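Local coordinates for SnoaL-like domain-containing protein (Agrobacterium tumefaciens str. C58, PDB 3DXO) that is of uncharacterized function but belongs to the SnoaL-like family of the NTF2 clan and is a putative isomerase, at residues 10-15 / 107-112. Numbering follows the deposited sequence.
Sequences QTYLAA and GRIDNV
Y12 meets I109 and V112 in a small, buried apolar contact between the N-terminal helix 3-17 and the start of strand 109-117, inside the cone-like alpha+beta fold of the NTF2 clan, in which helices pack against a curved sheet. The touch rests on one aromatic ring and two methyl groups; no hydrogen bond joins the segments, and 127 Å² is buried in all. The backbones stay well apart, with CA of Y12 8.8 Å from CA of I109, and side chains from both segments fill the space between them. CG of Y12 lies anti to the backbone N (chi1 173°), which carries the ring off the helix toward the sheet. I109 reaches back with its extended CG1 branch, whose CD1 methyl arrives at the ring edge, near the ring plane, 4.3 Å from CD2 of Y12. D110 and N111 both face S102 of the neighbouring strand in a classic beta bulge; this extra residue lets I109 and V112, three apart, both direct CB toward the helix. W16 and F82 meet the same ring, and Y38 touches both Y12 and V112. The phenol end makes a weak hydrogen bond to a diethylene glycol molecule, probably from the crystallisation liquor, consistent with the pocket that this fold commonly encloses. Farther along the ring than I109, CG2 of V112 approaches obliquely, 4.2 Å from CE2 of Y12.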
# COMPACT_ATOMS: atom_id res chain seq x y z
N GLN B 10 7.72 -13.69 -2.72
CA GLN B 10 8.72 -14.44 -3.49
C GLN B 10 8.28 -14.76 -4.89
O GLN B 10 9.08 -14.65 -5.78
CB GLN B 10 9.08 -15.75 -2.81
CG GLN B 10 9.87 -15.53 -1.54
CD GLN B 10 9.95 -16.76 -0.71
OE1 GLN B 10 9.11 -17.64 -0.82
NE2 GLN B 10 10.95 -16.83 0.14
N THR B 11 7.03 -15.18 -5.06
CA THR B 11 6.46 -15.49 -6.38
C THR B 11 6.43 -14.23 -7.24
O THR B 11 6.74 -14.26 -8.43
CB THR B 11 5.02 -16.04 -6.26
OG1 THR B 11 5.04 -17.29 -5.56
CG2 THR B 11 4.38 -16.23 -7.61
N TYR B 12 6.07 -13.11 -6.61
CA TYR B 12 6.02 -11.84 -7.31
C TYR B 12 7.44 -11.46 -7.81
O TYR B 12 7.62 -11.22 -9.01
CB TYR B 12 5.42 -10.75 -6.41
CG TYR B 12 5.48 -9.36 -6.97
CD1 TYR B 12 6.60 -8.58 -6.78
CD2 TYR B 12 4.43 -8.83 -7.71
CE1 TYR B 12 6.68 -7.32 -7.30
CE2 TYR B 12 4.50 -7.56 -8.24
CZ TYR B 12 5.63 -6.81 -8.02
OH TYR B 12 5.76 -5.52 -8.52
N LEU B 13 8.42 -11.44 -6.90
CA LEU B 13 9.79 -11.06 -7.27
C LEU B 13 10.44 -12.04 -8.26
O LEU B 13 11.25 -11.63 -9.09
CB LEU B 13 10.66 -10.90 -6.02
CG LEU B 13 10.39 -9.66 -5.12
CD1 LEU B 13 11.28 -9.66 -3.85
CD2 LEU B 13 10.55 -8.34 -5.89
N ALA B 14 10.08 -13.31 -8.18
CA ALA B 14 10.60 -14.35 -9.09
C ALA B 14 10.28 -13.99 -10.54
O ALA B 14 11.13 -14.18 -11.44
CB ALA B 14 10.02 -15.68 -8.76
N ALA B 15 9.08 -13.46 -10.76
CA ALA B 15 8.67 -13.04 -12.08
C ALA B 15 9.53 -11.87 -12.51
O ALA B 15 9.95 -11.85 -13.64
CB ALA B 15 7.19 -12.68 -12.11
N GLY B 107 -6.87 -17.19 -5.45
CA GLY B 107 -5.44 -17.14 -5.14
C GLY B 107 -4.49 -16.44 -6.11
O GLY B 107 -3.29 -16.48 -5.90
N ARG B 108 -4.99 -15.80 -7.16
CA ARG B 108 -4.10 -15.18 -8.16
C ARG B 108 -4.07 -13.67 -8.04
O ARG B 108 -5.08 -13.08 -7.65
CB ARG B 108 -4.49 -15.65 -9.57
CG ARG B 108 -4.22 -17.14 -9.74
CD ARG B 108 -4.97 -17.83 -10.87
NE ARG B 108 -4.60 -17.33 -12.20
CZ ARG B 108 -5.02 -17.86 -13.35
NH1 ARG B 108 -5.79 -18.94 -13.36
NH2 ARG B 108 -4.65 -17.34 -14.51
N ILE B 109 -2.93 -13.06 -8.38
CA ILE B 109 -2.74 -11.60 -8.22
C ILE B 109 -3.64 -10.78 -9.15
O ILE B 109 -3.54 -10.86 -10.37
CB ILE B 109 -1.25 -11.17 -8.44
CG1 ILE B 109 -0.32 -11.94 -7.49
CG2 ILE B 109 -1.10 -9.69 -8.25
CD1 ILE B 109 1.15 -11.62 -7.61
N ASP B 110 -4.54 -9.99 -8.57
CA ASP B 110 -5.47 -9.15 -9.36
C ASP B 110 -5.18 -7.65 -9.28
O ASP B 110 -5.72 -6.87 -10.05
CB ASP B 110 -6.94 -9.41 -8.97
CG ASP B 110 -7.28 -9.02 -7.54
OD1 ASP B 110 -6.45 -8.44 -6.82
OD2 ASP B 110 -8.41 -9.30 -7.13
N ASN B 111 -4.32 -7.24 -8.36
CA ASN B 111 -4.06 -5.81 -8.22
C ASN B 111 -2.74 -5.52 -7.51
O ASN B 111 -2.47 -6.10 -6.47
CB ASN B 111 -5.22 -5.17 -7.44
CG ASN B 111 -5.41 -3.70 -7.78
OD1 ASN B 111 -5.21 -3.30 -8.94
ND2 ASN B 111 -5.80 -2.88 -6.80
N VAL B 112 -1.91 -4.65 -8.08
CA VAL B 112 -0.66 -4.27 -7.43
C VAL B 112 -0.42 -2.77 -7.51
O VAL B 112 -0.55 -2.17 -8.57
CB VAL B 112 0.55 -4.97 -8.03
CG1 VAL B 112 1.83 -4.40 -7.41
CG2 VAL B 112 0.45 -6.49 -7.82